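Local atomic coordinates of oxalate--CoA ligase (Arabidopsis thaliana, PDB entry 5IE2), a protein that belongs to the ANL superfamily of AMP-binding enzymes and holds adenosine-5'-triphosphate in a pocket bordered by strands and loops of its fold. Residues 258-263 against 287-292; 310-315 against 390-395. All blocks are in the same frame, centred on the assembly; numbering follows the deposited sequence.

Contact 1: residues 258-263 against 287-292; sequences TAVPTI and SCSASL. With ATP (adenosine-5'-triphosphate), chain C; ACY (acetic acid), chain E.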
loop_
_atom_site.group_PDB
_atom_site.type_symbol
_atom_site.label_atom_id
_atom_site.label_comp_id
_atom_site.label_asym_id
_atom_site.label_seq_id
_atom_site.Cartn_x
_atom_site.Cartn_y
_atom_site.Cartn_z
ATOM N N THR A 258 -6.078 -0.676 8.296
ATOM C CA THR A 258 -5.602 0.320 7.339
ATOM C C THR A 258 -6.168 -0.028 5.976
ATOM O O THR A 258 -6.282 -1.238 5.609
ATOM C CB THR A 258 -4.044 0.373 7.324
ATOM O OG1 THR A 258 -3.618 1.417 6.446
ATOM C CG2 THR A 258 -3.434 -0.962 6.837
ATOM N N ALA A 259 -6.533 1.002 5.201
ATOM C CA ALA A 259 -7.082 0.745 3.885
ATOM C C ALA A 259 -6.866 1.967 3.035
ATOM O O ALA A 259 -6.423 3.015 3.532
ATOM C CB ALA A 259 -8.575 0.387 3.953
ATOM N N VAL A 260 -7.175 1.845 1.763
ATOM C CA VAL A 260 -7.139 3.019 0.861
ATOM C C VAL A 260 -8.558 3.655 0.792
ATOM O O VAL A 260 -9.568 2.978 1.089
ATOM C CB VAL A 260 -6.660 2.614 -0.551
ATOM C CG1 VAL A 260 -5.240 1.964 -0.454
ATOM C CG2 VAL A 260 -7.684 1.615 -1.198
ATOM N N PRO A 261 -8.664 4.922 0.376
ATOM C CA PRO A 261 -9.998 5.554 0.376
ATOM C C PRO A 261 -11.096 4.763 -0.378
ATOM O O PRO A 261 -12.224 4.724 0.114
ATOM C CB PRO A 261 -9.749 6.891 -0.319
ATOM C CG PRO A 261 -8.322 7.259 0.169
ATOM C CD PRO A 261 -7.584 5.901 0.100
ATOM N N THR A 262 -10.805 4.119 -1.504
ATOM C CA THR A 262 -11.901 3.423 -2.202
ATOM C C THR A 262 -12.438 2.230 -1.364
ATOM O O THR A 262 -13.653 1.926 -1.369
ATOM C CB THR A 262 -11.490 2.944 -3.584
ATOM O OG1 THR A 262 -10.332 2.106 -3.473
ATOM C CG2 THR A 262 -11.168 4.175 -4.500
ATOM N N ILE A 263 -11.540 1.586 -0.612
ATOM C CA ILE A 263 -11.996 0.503 0.258
ATOM C C ILE A 263 -12.771 1.050 1.464
ATOM O O ILE A 263 -13.840 0.498 1.828
ATOM C CB ILE A 263 -10.792 -0.378 0.713
ATOM C CG1 ILE A 263 -10.212 -1.153 -0.468
ATOM C CG2 ILE A 263 -11.199 -1.330 1.854
ATOM C CD1 ILE A 263 -11.203 -2.180 -1.100
ATOM N N SER A 287 -5.797 5.543 6.823
ATOM C CA SER A 287 -5.994 5.644 5.390
ATOM C C SER A 287 -4.681 6.068 4.734
ATOM O O SER A 287 -3.967 6.829 5.327
ATOM C CB SER A 287 -7.115 6.671 5.085
ATOM O OG SER A 287 -7.381 6.776 3.674
ATOM N N CYS A 288 -4.348 5.528 3.567
ATOM C CA CYS A 288 -3.088 5.895 2.886
ATOM C C CYS A 288 -3.254 5.614 1.403
ATOM O O CYS A 288 -4.270 4.996 1.013
ATOM C CB CYS A 288 -1.896 5.113 3.521
ATOM S SG CYS A 288 -0.291 5.715 3.006
ATOM N N SER A 289 -2.301 6.091 0.588
ATOM C CA SER A 289 -2.070 5.725 -0.842
ATOM C C SER A 289 -2.770 6.635 -1.848
ATOM O O SER A 289 -2.347 6.675 -3.002
ATOM C CB SER A 289 -2.469 4.274 -1.201
ATOM O OG SER A 289 -1.841 3.321 -0.322
ATOM N N ALA A 290 -3.844 7.314 -1.429
ATOM C CA ALA A 290 -4.540 8.279 -2.285
ATOM C C ALA A 290 -5.218 9.236 -1.336
ATOM O O ALA A 290 -5.464 8.828 -0.189
ATOM C CB ALA A 290 -5.594 7.562 -3.193
ATOM N N SER A 291 -5.578 10.449 -1.764
ATOM C CA SER A 291 -6.085 11.419 -0.772
ATOM C C SER A 291 -7.400 10.979 -0.193
ATOM O O SER A 291 -8.304 10.482 -0.920
ATOM C CB SER A 291 -6.214 12.841 -1.329
ATOM O OG SER A 291 -7.066 12.817 -2.428
ATOM N N LEU A 292 -7.511 11.112 1.125
ATOM C CA LEU A 292 -8.772 10.864 1.849
ATOM C C LEU A 292 -9.547 12.191 1.943
ATOM O O LEU A 292 -9.118 13.118 2.634
ATOM C CB LEU A 292 -8.531 10.355 3.284
ATOM C CG LEU A 292 -9.774 10.019 4.125
ATOM C CD1 LEU A 292 -10.457 8.784 3.584
ATOM C CD2 LEU A 292 -9.414 9.762 5.601
HETATM P PG ATP C . 3.812 5.373 -10.520
HETATM O O1G ATP C . 3.381 6.682 -11.182
HETATM O O2G ATP C . 4.060 4.276 -11.494
HETATM O O3G ATP C . 4.999 5.589 -9.585
HETATM P PB ATP C . 2.180 5.453 -8.140
HETATM O O1B ATP C . 0.684 5.388 -7.922
HETATM O O2B ATP C . 2.921 6.732 -7.978
HETATM O O3B ATP C . 2.580 4.823 -9.601
HETATM P PA ATP C . 2.656 4.109 -5.553
HETATM O O1A ATP C . 4.068 4.051 -4.988
HETATM O O2A ATP C . 1.749 2.953 -5.384
HETATM O O3A ATP C . 2.807 4.316 -7.146
HETATM O "O5'" ATP C . 1.970 5.473 -5.070
HETATM C "C5'" ATP C . 2.657 6.511 -4.327
HETATM C "C4'" ATP C . 1.942 7.830 -4.674
HETATM O "O4'" ATP C . 0.620 7.810 -4.103
HETATM C "C3'" ATP C . 2.558 9.013 -3.994
HETATM O "O3'" ATP C . 3.687 9.463 -4.741
HETATM C "C2'" ATP C . 1.432 10.025 -3.986
HETATM O "O2'" ATP C . 1.274 10.562 -5.309
HETATM C "C1'" ATP C . 0.247 9.132 -3.762
HETATM N N9 ATP C . -0.197 9.116 -2.347
HETATM C C8 ATP C . 0.135 8.253 -1.378
HETATM N N7 ATP C . -0.526 8.591 -0.228
HETATM C C5 ATP C . -1.303 9.685 -0.521
HETATM C C6 ATP C . -2.260 10.530 0.229
HETATM N N6 ATP C . -2.564 10.231 1.535
HETATM N N1 ATP C . -2.843 11.542 -0.455
HETATM C C2 ATP C . -2.571 11.794 -1.756
HETATM N N3 ATP C . -1.700 11.069 -2.505
HETATM C C4 ATP C . -1.071 10.015 -1.910
HETATM C C ACY E . 1.556 3.404 -0.591
HETATM O O ACY E . 0.533 3.388 0.186
HETATM O OXT ACY E . 2.732 3.101 -0.229
HETATM C CH3 ACY E . 1.365 3.862 -2.012
#

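Contact 2: residues 310-315 against 390-395; sequences EAYAMT and FHTGDI. With ATP (adenosine-5'-triphosphate), chain C.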
loop_
_atom_site.group_PDB
_atom_site.type_symbol
_atom_site.label_atom_id
_atom_site.label_comp_id
_atom_site.label_asym_id
_atom_site.label_seq_id
_atom_site.Cartn_x
_atom_site.Cartn_y
_atom_site.Cartn_z
ATOM N N GLU A 310 -4.722 9.788 8.541
ATOM C CA GLU A 310 -4.242 9.688 7.175
ATOM C C GLU A 310 -2.718 9.740 7.099
ATOM O O GLU A 310 -2.068 10.526 7.808
ATOM C CB GLU A 310 -4.825 10.839 6.335
ATOM C CG GLU A 310 -4.596 10.605 4.845
ATOM C CD GLU A 310 -5.166 11.676 3.932
ATOM O OE1 GLU A 310 -5.623 12.736 4.418
ATOM O OE2 GLU A 310 -5.132 11.443 2.696
ATOM N N ALA A 311 -2.168 8.871 6.269
ATOM C CA ALA A 311 -0.720 8.812 6.056
ATOM C C ALA A 311 -0.424 9.012 4.559
ATOM O O ALA A 311 -1.314 8.837 3.727
ATOM C CB ALA A 311 -0.157 7.468 6.501
ATOM N N TYR A 312 0.838 9.299 4.249
ATOM C CA TYR A 312 1.348 9.488 2.888
ATOM C C TYR A 312 2.518 8.512 2.691
ATOM O O TYR A 312 3.366 8.378 3.568
ATOM C CB TYR A 312 1.777 10.948 2.730
ATOM C CG TYR A 312 2.703 11.317 1.569
ATOM C CD1 TYR A 312 2.353 11.033 0.245
ATOM C CD2 TYR A 312 3.834 12.082 1.808
ATOM C CE1 TYR A 312 3.184 11.455 -0.854
ATOM C CE2 TYR A 312 4.641 12.521 0.752
ATOM C CZ TYR A 312 4.329 12.191 -0.553
ATOM O OH TYR A 312 5.163 12.611 -1.561
ATOM N N ALA A 313 2.496 7.779 1.584
ATOM C CA ALA A 313 3.437 6.673 1.393
ATOM C C ALA A 313 3.702 6.391 -0.073
ATOM O O ALA A 313 2.934 6.793 -0.899
ATOM C CB ALA A 313 2.900 5.383 2.058
ATOM N N MET A 314 4.814 5.721 -0.383
ATOM C CA MET A 314 5.069 5.345 -1.775
ATOM C C MET A 314 6.026 4.172 -1.810
ATOM O O MET A 314 6.753 3.899 -0.848
ATOM C CB MET A 314 5.616 6.560 -2.570
ATOM C CG MET A 314 7.056 6.983 -2.189
ATOM S SD MET A 314 7.438 8.594 -2.949
ATOM C CE MET A 314 7.093 8.364 -4.705
ATOM N N THR A 315 6.018 3.445 -2.921
ATOM C CA THR A 315 6.827 2.251 -3.020
ATOM C C THR A 315 8.312 2.576 -2.779
ATOM O O THR A 315 8.991 1.812 -2.139
ATOM C CB THR A 315 6.665 1.604 -4.434
ATOM O OG1 THR A 315 5.287 1.304 -4.644
ATOM C CG2 THR A 315 7.446 0.314 -4.540
ATOM N N PHE A 390 15.583 11.967 -2.233
ATOM C CA PHE A 390 14.788 11.445 -3.326
ATOM C C PHE A 390 13.631 12.428 -3.644
ATOM O O PHE A 390 12.915 12.842 -2.737
ATOM C CB PHE A 390 14.265 10.066 -2.938
ATOM C CG PHE A 390 13.251 9.516 -3.917
ATOM C CD1 PHE A 390 13.639 9.183 -5.204
ATOM C CD2 PHE A 390 11.903 9.340 -3.518
ATOM C CE1 PHE A 390 12.688 8.664 -6.114
ATOM C CE2 PHE A 390 10.966 8.848 -4.411
ATOM C CZ PHE A 390 11.357 8.518 -5.711
ATOM N N HIS A 391 13.455 12.779 -4.926
ATOM C CA HIS A 391 12.381 13.683 -5.388
ATOM C C HIS A 391 11.119 12.861 -5.653
ATOM O O HIS A 391 11.154 11.973 -6.495
ATOM C CB HIS A 391 12.810 14.430 -6.658
ATOM C CG HIS A 391 13.856 15.451 -6.406
ATOM N ND1 HIS A 391 13.651 16.796 -6.635
ATOM C CD2 HIS A 391 15.084 15.344 -5.850
ATOM C CE1 HIS A 391 14.726 17.473 -6.256
ATOM N NE2 HIS A 391 15.615 16.613 -5.786
ATOM N N THR A 392 10.037 13.093 -4.892
ATOM C CA THR A 392 8.848 12.202 -4.968
ATOM C C THR A 392 7.968 12.400 -6.215
ATOM O O THR A 392 7.161 11.530 -6.536
ATOM C CB THR A 392 7.890 12.362 -3.754
ATOM O OG1 THR A 392 7.383 13.714 -3.747
ATOM C CG2 THR A 392 8.612 12.106 -2.469
ATOM N N GLY A 393 8.063 13.569 -6.841
ATOM C CA GLY A 393 7.137 13.897 -7.913
ATOM C C GLY A 393 5.806 14.479 -7.446
ATOM O O GLY A 393 4.913 14.737 -8.267
ATOM N N ASP A 394 5.647 14.651 -6.129
ATOM C CA ASP A 394 4.425 15.230 -5.537
ATOM C C ASP A 394 4.682 16.642 -5.122
ATOM O O ASP A 394 5.763 16.963 -4.604
ATOM C CB ASP A 394 3.970 14.423 -4.297
ATOM C CG ASP A 394 3.657 12.955 -4.617
ATOM O OD1 ASP A 394 2.872 12.719 -5.581
ATOM O OD2 ASP A 394 4.183 12.012 -3.914
ATOM N N ILE A 395 3.669 17.485 -5.329
ATOM C CA ILE A 395 3.678 18.848 -4.869
ATOM C C ILE A 395 2.885 18.934 -3.553
ATOM O O ILE A 395 1.766 18.377 -3.420
ATOM C CB ILE A 395 3.060 19.788 -5.914
ATOM C CG1 ILE A 395 3.859 19.715 -7.238
ATOM C CG2 ILE A 395 2.959 21.206 -5.373
ATOM C CD1 ILE A 395 5.327 20.173 -7.037
HETATM P PG ATP C . 3.812 5.373 -10.520
HETATM O O1G ATP C . 3.381 6.682 -11.182
HETATM O O2G ATP C . 4.060 4.276 -11.494
HETATM O O3G ATP C . 4.999 5.589 -9.585
HETATM P PB ATP C . 2.180 5.453 -8.140
HETATM O O1B ATP C . 0.684 5.388 -7.922
HETATM O O2B ATP C . 2.921 6.732 -7.978
HETATM O O3B ATP C . 2.580 4.823 -9.601
HETATM P PA ATP C . 2.656 4.109 -5.553
HETATM O O1A ATP C . 4.068 4.051 -4.988
HETATM O O2A ATP C . 1.749 2.953 -5.384
HETATM O O3A ATP C . 2.807 4.316 -7.146
HETATM O "O5'" ATP C . 1.970 5.473 -5.070
HETATM C "C5'" ATP C . 2.657 6.511 -4.327
HETATM C "C4'" ATP C . 1.942 7.830 -4.674
HETATM O "O4'" ATP C . 0.620 7.810 -4.103
HETATM C "C3'" ATP C . 2.558 9.013 -3.994
HETATM O "O3'" ATP C . 3.687 9.463 -4.741
HETATM C "C2'" ATP C . 1.432 10.025 -3.986
HETATM O "O2'" ATP C . 1.274 10.562 -5.309
HETATM C "C1'" ATP C . 0.247 9.132 -3.762
HETATM N N9 ATP C . -0.197 9.116 -2.347
HETATM C C8 ATP C . 0.135 8.253 -1.378
HETATM N N7 ATP C . -0.526 8.591 -0.228
HETATM C C5 ATP C . -1.303 9.685 -0.521
HETATM C C6 ATP C . -2.260 10.530 0.229
HETATM N N6 ATP C . -2.564 10.231 1.535
HETATM N N1 ATP C . -2.843 11.542 -0.455
HETATM C C2 ATP C . -2.571 11.794 -1.756
HETATM N N3 ATP C . -1.700 11.069 -2.505
HETATM C C4 ATP C . -1.071 10.015 -1.910
#

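Contact 1: residues 258-263 against 287-292
Ala259 and Ser287 form the last parallel bridge of a beta-alpha-beta unit, strand 256-259, helix 261-273 and strand 284-287, whose closing loop lines the ATP pocket. Ala259 CA and Ser287 CA lie 5.2 Å apart. One N-H bond crosses here, from Cys288 N to Ala259 O (3.3 Å, N-H...O angle 145°), and the same oxygen also receives the CA-H of Ser287 at 3.2 Å from its CA. A second CA-H...O contact runs the other way, from Val260 CA to Cys288 O.

Past the bridge, Pro261 opens its helix and turns its ring toward residues 288-292. Its CG meets Ala290 O at 3.3 Å and Ser291 O at 3.4 Å, while CD faces Cys288 O at 3.6 Å; the CB of Ala290 and CD1 of Leu292 add apolar contact. Val260 places CG1 beside its own backbone N (chi1 -58°), and that methyl reaches Ser289 OG at 3.7 Å.

Backed in this way, the loop presents its main chain to the nucleotide: the Ala290-Ser291 peptide lies over a face of the adenine, with Ala290 C 3.4 Å from ATP N1. Ser289 O is hydrogen-bonded to Lys500 NZ. With three carbonyl oxygens packed round the proline ring and a single N-H bond across, the two segments probably hold together largely through the two CA-H...O contacts and van der Waals packing of that ring.

Contact 2: residues 310-315 against 390-395
Tyr312 and Asp394 meet tip to tip in the nucleotide site of the AMP-binding (ANL) fold, where strand 308-314 of the mixed sheet faces the corner that residues 390-395 make in the antiparallel sheet. The strands themselves do not pair: the short axes of 310-314 and 390-392 stay 10.6 Å apart and cross at 115°, so side chains carry the contact.

The polar part centres on the carboxylate of Asp394. Tyr312, with CG anti to its backbone N (chi1 163°), extends its ring across the gap, and its OH donates to Asp394 OD2 at 2.6 Å, arriving on the anti side and near the carboxylate plane. The same OD2 accepts from ATP O3' at 2.7 Å, and OD1 takes ATP O2' at 2.7 Å. Asp394 thus clasps both ribose hydroxyls, one oxygen to each, while the tyrosine, sharing OD2 with O3', probably helps fix the rotation of the carboxylate. Behind it, Thr392 closes an ST turn: Asp394 N donates to Thr392 OG1 at 3.1 Å. That hydroxyl is also hydrogen-bonded to Val363 O on strand 361-366, which probably helps to position the backbone of Asp394. At the adenine end, ATP N6 donates to Ala311 O at 2.9 Å and to Glu310 OE2; beyond the ribose, Thr315 N donates to the alpha-phosphate oxygen O1A.

The apolar part lies beside this network. Met314 packs its sulfur against the CG2 methyl of Thr392, 3.7 Å from SD, and lays CB against C5' of the ATP. It completes a Met-aromatic contact with Phe390: SD sits at the ring edge, 90° from the ring normal, and 3.8 Å from CE2.

How the contacts relate
The centres of the two contacts are about 14 Å apart, and contact 1 closes along the chain before contact 2 opens. They share the mixed sheet in which strand 284-287 lies between 256-259 and 308-314; contact 2 then leads from this sheet to the antiparallel one. They touch directly: Ser287 O meets Ala311 N and Leu292 N meets Glu310 OE2, both at 2.9 Å and probable hydrogen bonds, and Cys288 SG packs on Ala313 CB and Ala311 O. Because both touch ATP, the loop of contact 1 and the strand and corner of contact 2 contribute to the pocket from the adenine to the alpha-phosphate, linking neighbouring sheets around one ligand.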